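Local coordinates for cocosin 1 acidic chain (Cocos nucifera, PDB 5WPW), which serves as a hexameric 11S seed storage globulin, a nutrient reserve of the coconut seed and a potential food allergen, at residues A117-F122 against R282-S287; R259-N264 against R269-N274; R319-D324 against V330-L335. The protein carries 2 engineered substitutions. One frame throughout, in Å; residues are numbered along the deposited sequence.

Interaction 1 joins the two cupin domains of this bicupin chain: 117-122 belongs to the N-terminal cupin and 282-287 to the C-terminal one. Interactions 2 and 3 are beta hairpins within the C-terminal cupin, one in each of its two antiparallel sheets, with centres about 23 Å apart. Along the chain, interaction 2 is nested inside the loop closed by interaction 1, and interaction 3 follows both. Interactions 1 and 2 have centres about 22 Å apart yet touch where Ser287, opening strand 287-293, packs on Leu273 and Asn274; interactions 1 and 3, with centres about 30 Å apart, do not touch. One contact thus ties domain to domain, and all three also reach other subunits of the hexamer.

Interaction 1 (A117-F122 against R282-S287); sequences AVPNGF and RFIQMS
Ala117 directs its CB at the side of Ile284, reaching the CG1 methylene at 4.1 Å. It lies near the end of strand 114-118, and its methyl group also packs on Ile280 and Leu62 of the same chain, so the isoleucine is received in an apolar setting. At Val118 the backbone does the touching: the side chain turns away toward Arg61 and Leu74, while the carbonyl carbon C comes to 3.8 Å from Ile284 CD1. That methyl lies against the peptide linking Val118 to Pro119, with Pro119 N and Pro119 CA each 3.7 Å from Ile284 CD1.

Two torsions of the isoleucine explain the reach. CG1 stands beside its own backbone N (chi1 -63°), and a second bend at chi2 (-75°) carries CD1 out to the peptide. Ile284 ends the short helix 281-284 of the C-terminal cupin, whereas 117-122 belongs to the N-terminal cupin. The contact is therefore a seam between the two halves of the bicupin fold. No hydrogen bond crosses it; the two segments meet through small apolar surfaces, with most of the buried area contributed by Ile284.

Pro119 adds the rim of its ring, CB lying 4.3 Å from Ile284 CD1. The same CB rests on one face of the Phe122 ring, 3.8 Å above its plane and offset toward the rim. Pro119 thus sits between the isoleucine of the other domain and the aromatic ring of its own type II turn, which runs to Phe122. Gly121 takes the positive phi (77°) of this turn, and its O accepts a hydrogen bond from Trp303 NE1 of a second subunit. Phe122 packs on Ile305 of that subunit and on Phe241 of a fourth.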
ATOM      1  N   ALA A 117       1.618  23.404  -1.954  1.00 22.53           N
ATOM      2  CA  ALA A 117       1.875  22.318  -2.908  1.00 25.50           C
ATOM      3  C   ALA A 117       0.774  22.325  -3.963  1.00 21.87           C
ATOM      4  O   ALA A 117      -0.408  22.160  -3.631  1.00 25.52           O
ATOM      5  CB  ALA A 117       1.921  20.960  -2.215  1.00 25.04           C
ATOM      6  N   VAL A 118       1.162  22.507  -5.221  1.00 22.71           N
ATOM      7  CA  VAL A 118       0.235  22.515  -6.351  1.00 23.88           C
ATOM      8  C   VAL A 118       0.502  21.340  -7.294  1.00 22.18           C
ATOM      9  O   VAL A 118       1.492  21.373  -8.029  1.00 20.97           O
ATOM     10  CB  VAL A 118       0.353  23.849  -7.107  1.00 22.48           C
ATOM     11  CG1 VAL A 118      -0.603  23.886  -8.267  1.00 27.23           C
ATOM     12  CG2 VAL A 118       0.100  25.009  -6.169  1.00 29.93           C
ATOM     13  N   PRO A 119      -0.360  20.317  -7.335  1.00 24.89           N
ATOM     14  CA  PRO A 119      -0.185  19.221  -8.303  1.00 27.98           C
ATOM     15  C   PRO A 119      -0.184  19.710  -9.741  1.00 27.51           C
ATOM     16  O   PRO A 119      -0.854  20.678 -10.091  1.00 28.91           O
ATOM     17  CB  PRO A 119      -1.408  18.321  -8.063  1.00 25.91           C
ATOM     18  CG  PRO A 119      -2.044  18.823  -6.787  1.00 29.37           C
ATOM     19  CD  PRO A 119      -1.641  20.241  -6.622  1.00 22.65           C
ATOM     20  N   ASN A 120       0.527  18.994 -10.599  1.00 25.15           N
ATOM     21  CA  ASN A 120       0.457  19.342 -12.013  1.00 27.69           C
ATOM     22  C   ASN A 120      -0.982  19.233 -12.511  1.00 28.59           C
ATOM     23  O   ASN A 120      -1.782  18.449 -11.995  1.00 26.48           O
ATOM     24  CB  ASN A 120       1.331  18.414 -12.825  1.00 30.87           C
ATOM     25  CG  ASN A 120       0.969  16.995 -12.584  1.00 31.49           C
ATOM     26  OD1 ASN A 120       1.014  16.535 -11.442  1.00 35.46           O
ATOM     27  ND2 ASN A 120       0.535  16.300 -13.629  1.00 35.04           N
ATOM     28  N   GLY A 121      -1.311  20.039 -13.513  1.00 26.66           N
ATOM     29  CA  GLY A 121      -2.594  19.930 -14.165  1.00 26.47           C
ATOM     30  C   GLY A 121      -3.777  20.520 -13.429  1.00 26.17           C
ATOM     31  O   GLY A 121      -4.900  20.414 -13.938  1.00 24.74           O
ATOM     32  N   PHE A 122      -3.576  21.137 -12.256  1.00 27.69           N
ATOM     33  CA  PHE A 122      -4.643  21.786 -11.496  1.00 28.05           C
ATOM     34  C   PHE A 122      -4.553  23.303 -11.653  1.00 27.29           C
ATOM     35  O   PHE A 122      -3.491  23.882 -11.438  1.00 27.24           O
ATOM     36  CB  PHE A 122      -4.558  21.463  -9.992  1.00 28.76           C
ATOM     37  CG  PHE A 122      -4.904  20.034  -9.628  1.00 34.53           C
ATOM     38  CD1 PHE A 122      -4.403  18.967 -10.346  1.00 30.90           C
ATOM     39  CD2 PHE A 122      -5.697  19.764  -8.515  1.00 35.76           C
ATOM     40  CE1 PHE A 122      -4.714  17.658  -9.991  1.00 34.27           C
ATOM     41  CE2 PHE A 122      -6.006  18.464  -8.154  1.00 40.35           C
ATOM     42  CZ  PHE A 122      -5.519  17.406  -8.905  1.00 35.56           C
ATOM     43  N   ARG A 282       3.372  13.132  -0.658  1.00 24.57           N
ATOM     44  CA  ARG A 282       3.681  11.777  -1.111  1.00 32.50           C
ATOM     45  C   ARG A 282       3.328  11.562  -2.577  1.00 33.12           C
ATOM     46  O   ARG A 282       3.823  10.608  -3.185  1.00 32.87           O
ATOM     47  CB  ARG A 282       2.960  10.737  -0.238  1.00 34.18           C
ATOM     48  CG  ARG A 282       1.460  10.575  -0.508  1.00 38.66           C
ATOM     49  CD  ARG A 282       0.795   9.772   0.617  1.00 44.38           C
ATOM     50  NE  ARG A 282      -0.640  10.045   0.702  1.00 50.50           N
ATOM     51  CZ  ARG A 282      -1.595   9.116   0.671  1.00 52.10           C
ATOM     52  NH1 ARG A 282      -1.284   7.830   0.557  1.00 60.04           N
ATOM     53  NH2 ARG A 282      -2.872   9.479   0.749  1.00 58.06           N
ATOM     54  N   PHE A 283       2.459  12.405  -3.138  1.00 29.51           N
ATOM     55  CA  PHE A 283       2.190  12.447  -4.568  1.00 32.60           C
ATOM     56  C   PHE A 283       3.031  13.499  -5.282  1.00 30.11           C
ATOM     57  O   PHE A 283       3.495  13.255  -6.403  1.00 33.52           O
ATOM     58  CB  PHE A 283       0.693  12.707  -4.794  1.00 32.60           C
ATOM     59  CG  PHE A 283      -0.190  11.848  -3.929  1.00 35.79           C
ATOM     60  CD1 PHE A 283      -0.289  10.488  -4.165  1.00 38.98           C
ATOM     61  CD2 PHE A 283      -0.882  12.385  -2.859  1.00 36.92           C
ATOM     62  CE1 PHE A 283      -1.087   9.679  -3.364  1.00 47.20           C
ATOM     63  CE2 PHE A 283      -1.686  11.586  -2.052  1.00 40.05           C
ATOM     64  CZ  PHE A 283      -1.788  10.233  -2.306  1.00 44.67           C
ATOM     65  N   ILE A 284       3.266  14.650  -4.639  1.00 30.04           N
ATOM     66  CA  ILE A 284       4.130  15.684  -5.204  1.00 24.79           C
ATOM     67  C   ILE A 284       5.573  15.180  -5.293  1.00 28.14           C
ATOM     68  O   ILE A 284       6.334  15.575  -6.194  1.00 24.68           O
ATOM     69  CB  ILE A 284       4.029  16.980  -4.353  1.00 27.90           C
ATOM     70  CG1 ILE A 284       2.610  17.578  -4.355  1.00 31.31           C
ATOM     71  CG2 ILE A 284       5.077  18.019  -4.758  1.00 25.28           C
ATOM     72  CD1 ILE A 284       2.167  18.300  -5.638  1.00 30.72           C
ATOM     73  N   GLN A 285       5.963  14.309  -4.362  1.00 26.98           N
ATOM     74  CA  GLN A 285       7.319  13.748  -4.265  1.00 24.21           C
ATOM     75  C   GLN A 285       8.372  14.841  -4.074  1.00 23.49           C
ATOM     76  O   GLN A 285       9.446  14.825  -4.681  1.00 21.05           O
ATOM     77  CB  GLN A 285       7.659  12.872  -5.475  1.00 29.44           C
ATOM     78  CG  GLN A 285       7.062  11.471  -5.396  1.00 35.23           C
ATOM     79  CD  GLN A 285       7.463  10.604  -6.590  1.00 41.86           C
ATOM     80  OE1 GLN A 285       6.722  10.491  -7.565  1.00 47.31           O
ATOM     81  NE2 GLN A 285       8.639   9.999  -6.516  1.00 47.72           N
ATOM     82  N   MET A 286       8.074  15.765  -3.173  1.00 19.55           N
ATOM     83  CA  MET A 286       9.016  16.822  -2.826  1.00 22.22           C
ATOM     84  C   MET A 286       8.866  17.121  -1.345  1.00 23.39           C
ATOM     85  O   MET A 286       7.824  16.865  -0.742  1.00 23.79           O
ATOM     86  CB  MET A 286       8.809  18.106  -3.659  1.00 25.53           C
ATOM     87  CG  MET A 286       9.697  18.129  -4.936  1.00 29.66           C
ATOM     88  SD  MET A 286       9.596  19.672  -5.890  1.00 45.72           S
ATOM     89  CE  MET A 286       7.873  19.533  -6.291  1.00 15.23           C
ATOM     90  N   SER A 287       9.946  17.630  -0.756  1.00 23.89           N
ATOM     91  CA  SER A 287      10.015  17.941   0.661  1.00 22.93           C
ATOM     92  C   SER A 287      10.571  19.357   0.782  1.00 23.28           C
ATOM     93  O   SER A 287      11.108  19.917  -0.178  1.00 24.84           O
ATOM     94  CB  SER A 287      10.917  16.936   1.408  1.00 19.33           C
ATOM     95  OG  SER A 287      10.549  15.588   1.135  1.00 30.46           O
TER

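Interaction 2 (R259-N264 against R269-N274); sequences RADVFN and RITTLN
Asp261 grips the neighbouring strand with both its backbone and its side chain. Its N donates to Ile270 O over 2.8 Å, and its carboxylate atom OD2 accepts from Thr272 N at the same length, 2.8 Å. The second bond is almost straight, 178° at the hydrogen, and the amide meets OD2 nearly end-on to the C-O bond. With CG beside its own backbone N (chi1 -65°), the carboxylate can reach along 269-274 to an amide two residues beyond Ile270. Ile270 O is doubly held, because Val262 N also donates to it at 3.0 Å; both donors lie in the carbonyl plane. Ile270 N returns a bond to Val262 O.

On the flank of this tight centre, Thr271 presses OG1 against Ala260 CA at 3.2 Å, and its CG2 lies against Arg259 O. Looser are the side chains of Val262 and Ile270, which meet at CB, 4.1 Å apart, and Val262 is partly exposed. Of the Arg269 side chain, CB stays in the contact, against Ala260 CB and near the edge of the Phe263 ring, while the extended chain carries the guanidinium away; Arg259 likewise leads its charged end outward.

The Asp261 carboxylate has further partners: OD2 forms a salt bridge with Lys277, and OD1 one with Lys106 of a third subunit. Asp261 and Val262 together opposite Ile270 make a classic beta bulge, here at the entry of the C-terminal cupin hairpin 262-264/268-273, whose strand 262-264 is the outermost of its antiparallel sheet within this chain.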
ATOM      1  N   ARG A 259       7.468  25.685  15.470  1.00 30.63           N
ATOM      2  CA  ARG A 259       7.298  24.432  14.749  1.00 33.58           C
ATOM      3  C   ARG A 259       8.594  23.656  14.564  1.00 31.89           C
ATOM      4  O   ARG A 259       8.578  22.597  13.924  1.00 27.79           O
ATOM      5  CB  ARG A 259       6.670  24.711  13.388  1.00 31.69           C
ATOM      6  CG  ARG A 259       5.372  25.496  13.480  1.00 34.73           C
ATOM      7  CD  ARG A 259       4.714  25.622  12.107  1.00 40.61           C
ATOM      8  NE  ARG A 259       3.462  26.372  12.149  1.00 42.66           N
ATOM      9  CZ  ARG A 259       2.256  25.815  12.184  1.00 44.77           C
ATOM     10  NH1 ARG A 259       2.125  24.498  12.173  1.00 39.50           N
ATOM     11  NH2 ARG A 259       1.174  26.580  12.220  1.00 45.03           N
ATOM     12  N   ALA A 260       9.703  24.161  15.105  1.00 24.79           N
ATOM     13  CA  ALA A 260      11.010  23.554  14.911  1.00 26.22           C
ATOM     14  C   ALA A 260      10.985  22.064  15.232  1.00 27.78           C
ATOM     15  O   ALA A 260      10.289  21.621  16.158  1.00 28.03           O
ATOM     16  CB  ALA A 260      12.042  24.281  15.800  1.00 28.43           C
ATOM     17  N   ASP A 261      11.714  21.283  14.413  1.00 24.70           N
ATOM     18  CA  ASP A 261      12.037  19.897  14.710  1.00 25.54           C
ATOM     19  C   ASP A 261      13.375  19.741  15.414  1.00 26.09           C
ATOM     20  O   ASP A 261      13.571  18.769  16.145  1.00 28.42           O
ATOM     21  CB  ASP A 261      12.089  19.077  13.421  1.00 24.97           C
ATOM     22  CG  ASP A 261      10.755  18.997  12.749  1.00 30.51           C
ATOM     23  OD1 ASP A 261       9.817  18.456  13.359  1.00 32.57           O
ATOM     24  OD2 ASP A 261      10.637  19.506  11.626  1.00 34.32           O
ATOM     25  N   VAL A 262      14.310  20.654  15.168  1.00 24.52           N
ATOM     26  CA  VAL A 262      15.633  20.644  15.790  1.00 25.46           C
ATOM     27  C   VAL A 262      15.872  22.048  16.304  1.00 25.12           C
ATOM     28  O   VAL A 262      15.599  23.011  15.590  1.00 25.05           O
ATOM     29  CB  VAL A 262      16.730  20.255  14.784  1.00 25.66           C
ATOM     30  CG1 VAL A 262      18.076  20.270  15.449  1.00 31.13           C
ATOM     31  CG2 VAL A 262      16.421  18.879  14.136  1.00 27.36           C
ATOM     32  N   PHE A 263      16.348  22.177  17.544  1.00 26.11           N
ATOM     33  CA  PHE A 263      16.495  23.515  18.094  1.00 26.99           C
ATOM     34  C   PHE A 263      17.601  23.530  19.133  1.00 27.72           C
ATOM     35  O   PHE A 263      17.610  22.681  20.025  1.00 26.34           O
ATOM     36  CB  PHE A 263      15.207  24.009  18.738  1.00 25.62           C
ATOM     37  CG  PHE A 263      15.387  25.253  19.569  1.00 29.73           C
ATOM     38  CD1 PHE A 263      15.808  26.436  18.989  1.00 31.34           C
ATOM     39  CD2 PHE A 263      15.153  25.226  20.939  1.00 33.82           C
ATOM     40  CE1 PHE A 263      15.974  27.578  19.752  1.00 35.18           C
ATOM     41  CE2 PHE A 263      15.324  26.356  21.708  1.00 34.26           C
ATOM     42  CZ  PHE A 263      15.727  27.536  21.118  1.00 34.80           C
ATOM     43  N   ASN A 264      18.499  24.506  19.008  1.00 29.51           N
ATOM     44  CA  ASN A 264      19.502  24.818  20.032  1.00 29.32           C
ATOM     45  C   ASN A 264      19.453  26.325  20.255  1.00 31.60           C
ATOM     46  O   ASN A 264      19.688  27.092  19.298  1.00 31.35           O
ATOM     47  CB  ASN A 264      20.885  24.343  19.575  1.00 32.34           C
ATOM     48  CG  ASN A 264      21.984  24.661  20.568  1.00 37.95           C
ATOM     49  OD1 ASN A 264      22.014  25.741  21.161  1.00 34.20           O
ATOM     50  ND2 ASN A 264      22.906  23.732  20.736  1.00 40.77           N
ATOM     51  N   ARG A 269      17.631  26.664  14.357  1.00 25.52           N
ATOM     52  CA  ARG A 269      16.554  25.691  14.314  1.00 28.83           C
ATOM     53  C   ARG A 269      16.424  25.140  12.898  1.00 27.98           C
ATOM     54  O   ARG A 269      16.869  25.760  11.930  1.00 24.83           O
ATOM     55  CB  ARG A 269      15.231  26.305  14.776  1.00 28.02           C
ATOM     56  CG  ARG A 269      14.930  27.674  14.142  1.00 26.59           C
ATOM     57  CD  ARG A 269      13.558  28.180  14.495  1.00 32.91           C
ATOM     58  NE  ARG A 269      13.340  29.563  14.058  1.00 32.72           N
ATOM     59  CZ  ARG A 269      12.875  29.897  12.859  1.00 37.69           C
ATOM     60  NH1 ARG A 269      12.585  28.951  11.970  1.00 30.18           N
ATOM     61  NH2 ARG A 269      12.682  31.177  12.549  1.00 34.92           N
ATOM     62  N   ILE A 270      15.828  23.949  12.800  1.00 27.64           N
ATOM     63  CA  ILE A 270      15.465  23.332  11.524  1.00 25.88           C
ATOM     64  C   ILE A 270      14.045  22.805  11.621  1.00 26.56           C
ATOM     65  O   ILE A 270      13.653  22.213  12.632  1.00 23.44           O
ATOM     66  CB  ILE A 270      16.404  22.177  11.138  1.00 29.36           C
ATOM     67  CG1 ILE A 270      17.863  22.600  11.184  1.00 31.28           C
ATOM     68  CG2 ILE A 270      16.018  21.630   9.758  1.00 29.36           C
ATOM     69  CD1 ILE A 270      18.790  21.463  10.867  1.00 30.14           C
ATOM     70  N   THR A 271      13.291  22.966  10.538  1.00 25.66           N
ATOM     71  CA  THR A 271      11.911  22.518  10.462  1.00 21.22           C
ATOM     72  C   THR A 271      11.783  21.800   9.131  1.00 27.14           C
ATOM     73  O   THR A 271      12.160  22.349   8.094  1.00 27.75           O
ATOM     74  CB  THR A 271      10.941  23.703  10.566  1.00 27.84           C
ATOM     75  OG1 THR A 271      11.202  24.408  11.783  1.00 30.37           O
ATOM     76  CG2 THR A 271       9.517  23.223  10.586  1.00 25.89           C
ATOM     77  N   THR A 272      11.347  20.556   9.178  1.00 26.72           N
ATOM     78  CA  THR A 272      11.246  19.700   8.010  1.00 24.04           C
ATOM     79  C   THR A 272       9.800  19.630   7.540  1.00 25.09           C
ATOM     80  O   THR A 272       8.872  19.624   8.343  1.00 25.06           O
ATOM     81  CB  THR A 272      11.740  18.300   8.364  1.00 28.87           C
ATOM     82  OG1 THR A 272      13.095  18.388   8.839  1.00 35.00           O
ATOM     83  CG2 THR A 272      11.640  17.334   7.158  1.00 29.49           C
ATOM     84  N   LEU A 273       9.614  19.503   6.240  1.00 24.62           N
ATOM     85  CA  LEU A 273       8.270  19.337   5.687  1.00 25.41           C
ATOM     86  C   LEU A 273       8.310  18.168   4.719  1.00 21.87           C
ATOM     87  O   LEU A 273       9.034  18.221   3.726  1.00 24.24           O
ATOM     88  CB  LEU A 273       7.801  20.608   4.986  1.00 22.44           C
ATOM     89  CG  LEU A 273       6.386  20.590   4.411  1.00 24.64           C
ATOM     90  CD1 LEU A 273       5.400  20.153   5.452  1.00 27.82           C
ATOM     91  CD2 LEU A 273       6.034  21.984   3.943  1.00 32.94           C
ATOM     92  N   ASN A 274       7.582  17.102   5.034  1.00 23.75           N
ATOM     93  CA  ASN A 274       7.446  15.968   4.122  1.00 22.21           C
ATOM     94  C   ASN A 274       6.079  15.339   4.369  1.00 24.63           C
ATOM     95  O   ASN A 274       5.257  15.889   5.115  1.00 21.82           O
ATOM     96  CB  ASN A 274       8.607  14.981   4.322  1.00 21.95           C
ATOM     97  CG  ASN A 274       8.676  14.461   5.732  1.00 25.09           C
ATOM     98  OD1 ASN A 274       7.651  14.162   6.348  1.00 24.81           O
ATOM     99  ND2 ASN A 274       9.887  14.385   6.277  1.00 25.46           N
TER

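Interaction 3 (R319-D324 against V330-L335); sequences RVEVAD and VFDGEL
Arg319 lays its guanidinium over Gly333, whose CA sits 3.5 Å above the centre of the group. The two belong to the antiparallel hairpin 317-323/329-336, part of one of the sheets of the C-terminal cupin barrel. A bend at chi2 (80°) folds the arginine back across the partner strand and brings its side edge to Asp332. Asp332 OD1 takes both bonds of a salt bridge, 2.8 Å from Arg319 NE and 2.6 Å from Arg319 NH2. OD1 lies close to the guanidinium plane, but the carboxylate is turned steeply, 72° from it: NE meets OD1 nearly end-on, whereas NH2 comes from above the carboxylate plane.

Next to this pair the Glu321 and Asp332 carboxylates are stacked almost parallel, 8° apart, with Glu321 OE2 3.8 Å from Asp332 OD2. The like charges are probably eased by Arg319 on OD1 of Asp332 and by the N-H of Ser184 of a fifth subunit on Glu321 OE2. That subunit also packs on Glu321 through Leu187.

The other face is apolar. Val320 meets the Phe331 ring at CE2 and reaches Leu335 with CG2, and Leu341 of strand 340-343 covers all three residues. Paired backbone bonds join Val320 to Gly333 in both directions. Further along, Val330 and Phe331 both face Val322 in a classic beta bulge: Val322 O takes Val330 N at 2.9 Å and a weak bond from Phe331 N at 3.4 Å. Within the bulge, Val330 CG2 packs on Val322 CG1 at 3.6 Å.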
ATOM      1  N   ARG A 319      28.583  31.071   4.808  1.00 38.78           N
ATOM      2  CA  ARG A 319      29.543  30.321   4.017  1.00 37.22           C
ATOM      3  C   ARG A 319      29.008  28.915   3.776  1.00 36.11           C
ATOM      4  O   ARG A 319      28.661  28.215   4.731  1.00 35.53           O
ATOM      5  CB  ARG A 319      30.885  30.223   4.744  1.00 38.42           C
ATOM      6  CG  ARG A 319      32.023  29.743   3.877  1.00 42.64           C
ATOM      7  CD  ARG A 319      32.510  30.907   3.045  1.00 49.15           C
ATOM      8  NE  ARG A 319      33.510  30.534   2.050  1.00 56.82           N
ATOM      9  CZ  ARG A 319      33.979  31.379   1.137  1.00 52.56           C
ATOM     10  NH1 ARG A 319      33.522  32.628   1.105  1.00 50.25           N
ATOM     11  NH2 ARG A 319      34.900  30.982   0.262  1.00 51.68           N
ATOM     12  N   VAL A 320      28.951  28.507   2.515  1.00 33.83           N
ATOM     13  CA  VAL A 320      28.615  27.133   2.137  1.00 35.95           C
ATOM     14  C   VAL A 320      29.819  26.510   1.443  1.00 32.63           C
ATOM     15  O   VAL A 320      30.387  27.099   0.516  1.00 37.08           O
ATOM     16  CB  VAL A 320      27.381  27.071   1.218  1.00 38.92           C
ATOM     17  CG1 VAL A 320      26.964  25.599   0.985  1.00 32.40           C
ATOM     18  CG2 VAL A 320      26.253  27.861   1.803  1.00 35.33           C
ATOM     19  N   GLU A 321      30.195  25.311   1.875  1.00 33.27           N
ATOM     20  CA  GLU A 321      31.169  24.511   1.161  1.00 29.98           C
ATOM     21  C   GLU A 321      30.525  23.199   0.744  1.00 30.37           C
ATOM     22  O   GLU A 321      29.857  22.553   1.555  1.00 28.60           O
ATOM     23  CB  GLU A 321      32.384  24.257   2.017  1.00 35.63           C
ATOM     24  CG  GLU A 321      33.127  25.540   2.324  1.00 37.07           C
ATOM     25  CD  GLU A 321      34.353  25.271   3.143  1.00 45.04           C
ATOM     26  OE1 GLU A 321      34.560  25.976   4.149  1.00 50.87           O
ATOM     27  OE2 GLU A 321      35.097  24.339   2.782  1.00 45.64           O
ATOM     28  N   VAL A 322      30.729  22.821  -0.507  1.00 26.30           N
ATOM     29  CA  VAL A 322      30.193  21.583  -1.059  1.00 26.45           C
ATOM     30  C   VAL A 322      31.343  20.777  -1.646  1.00 29.61           C
ATOM     31  O   VAL A 322      32.195  21.329  -2.348  1.00 30.71           O
ATOM     32  CB  VAL A 322      29.109  21.890  -2.116  1.00 22.76           C
ATOM     33  CG1 VAL A 322      28.542  20.572  -2.696  1.00 28.78           C
ATOM     34  CG2 VAL A 322      28.021  22.729  -1.504  1.00 26.08           C
ATOM     35  N   ALA A 323      31.374  19.473  -1.350  1.00 27.25           N
ATOM     36  CA  ALA A 323      32.384  18.537  -1.839  1.00 26.90           C
ATOM     37  C   ALA A 323      31.722  17.425  -2.658  1.00 31.53           C
ATOM     38  O   ALA A 323      30.630  16.966  -2.307  1.00 31.31           O
ATOM     39  CB  ALA A 323      33.162  17.909  -0.675  1.00 29.86           C
ATOM     40  N   ASP A 324      32.397  16.954  -3.722  1.00 28.58           N
ATOM     41  CA  ASP A 324      31.840  15.897  -4.579  1.00 32.31           C
ATOM     42  C   ASP A 324      32.611  14.577  -4.427  1.00 29.87           C
ATOM     43  O   ASP A 324      33.477  14.428  -3.551  1.00 32.34           O
ATOM     44  CB  ASP A 324      31.767  16.370  -6.044  1.00 31.74           C
ATOM     45  CG  ASP A 324      33.107  16.333  -6.777  1.00 41.50           C
ATOM     46  OD1 ASP A 324      34.165  15.940  -6.204  1.00 36.69           O
ATOM     47  OD2 ASP A 324      33.077  16.720  -7.963  1.00 37.12           O
ATOM     48  N   VAL A 330      33.633  21.772  -4.836  1.00 35.79           N
ATOM     49  CA  VAL A 330      32.865  22.258  -5.979  1.00 31.71           C
ATOM     50  C   VAL A 330      32.126  23.554  -5.680  1.00 35.88           C
ATOM     51  O   VAL A 330      31.576  24.173  -6.608  1.00 34.79           O
ATOM     52  CB  VAL A 330      31.899  21.172  -6.501  1.00 35.09           C
ATOM     53  CG1 VAL A 330      32.695  19.981  -7.001  1.00 32.22           C
ATOM     54  CG2 VAL A 330      30.933  20.728  -5.398  1.00 30.78           C
ATOM     55  N   PHE A 331      32.101  23.988  -4.425  1.00 32.08           N
ATOM     56  CA  PHE A 331      31.616  25.306  -4.067  1.00 35.55           C
ATOM     57  C   PHE A 331      32.275  25.704  -2.759  1.00 38.29           C
ATOM     58  O   PHE A 331      32.478  24.872  -1.871  1.00 34.64           O
ATOM     59  CB  PHE A 331      30.081  25.350  -3.939  1.00 36.70           C
ATOM     60  CG  PHE A 331      29.521  26.748  -3.803  1.00 37.48           C
ATOM     61  CD1 PHE A 331      29.451  27.593  -4.898  1.00 34.32           C
ATOM     62  CD2 PHE A 331      29.065  27.209  -2.579  1.00 36.72           C
ATOM     63  CE1 PHE A 331      28.940  28.885  -4.772  1.00 36.81           C
ATOM     64  CE2 PHE A 331      28.555  28.499  -2.449  1.00 38.80           C
ATOM     65  CZ  PHE A 331      28.499  29.336  -3.557  1.00 33.88           C
ATOM     66  N   ASP A 332      32.608  26.986  -2.651  1.00 40.34           N
ATOM     67  CA  ASP A 332      33.211  27.523  -1.437  1.00 37.05           C
ATOM     68  C   ASP A 332      32.972  29.033  -1.522  1.00 46.86           C
ATOM     69  O   ASP A 332      33.810  29.771  -2.037  1.00 46.71           O
ATOM     70  CB  ASP A 332      34.684  27.182  -1.345  1.00 44.62           C
ATOM     71  CG  ASP A 332      35.296  27.560  -0.005  1.00 51.06           C
ATOM     72  OD1 ASP A 332      34.740  28.436   0.705  1.00 48.16           O
ATOM     73  OD2 ASP A 332      36.351  26.973   0.333  1.00 56.01           O
ATOM     74  N   GLY A 333      31.806  29.463  -1.060  1.00 40.98           N
ATOM     75  CA  GLY A 333      31.436  30.850  -1.235  1.00 44.23           C
ATOM     76  C   GLY A 333      30.402  31.244  -0.213  1.00 42.36           C
ATOM     77  O   GLY A 333      29.924  30.426   0.575  1.00 39.98           O
ATOM     78  N   GLU A 334      30.074  32.529  -0.235  1.00 39.59           N
ATOM     79  CA  GLU A 334      29.026  33.071   0.602  1.00 42.03           C
ATOM     80  C   GLU A 334      27.689  32.848  -0.091  1.00 44.09           C
ATOM     81  O   GLU A 334      27.625  32.526  -1.274  1.00 47.90           O
ATOM     82  CB  GLU A 334      29.295  34.564   0.867  1.00 44.01           C
ATOM     83  CG  GLU A 334      28.324  35.289   1.820  1.00 49.16           C
ATOM     84  CD  GLU A 334      28.735  36.740   2.137  1.00 52.24           C
ATOM     85  OE1 GLU A 334      28.368  37.657   1.361  1.00 51.01           O
ATOM     86  OE2 GLU A 334      29.390  36.965   3.179  1.00 55.15           O
ATOM     87  N   LEU A 335      26.615  32.983   0.658  1.00 43.01           N
ATOM     88  CA  LEU A 335      25.294  33.098   0.074  1.00 37.71           C
ATOM     89  C   LEU A 335      24.624  34.271   0.762  1.00 38.44           C
ATOM     90  O   LEU A 335      24.774  34.440   1.978  1.00 37.33           O
ATOM     91  CB  LEU A 335      24.468  31.808   0.252  1.00 39.52           C
ATOM     92  CG  LEU A 335      24.446  30.728  -0.831  1.00 38.46           C
ATOM     93  CD1 LEU A 335      23.321  29.753  -0.542  1.00 38.05           C
ATOM     94  CD2 LEU A 335      24.264  31.301  -2.218  1.00 39.48           C
TER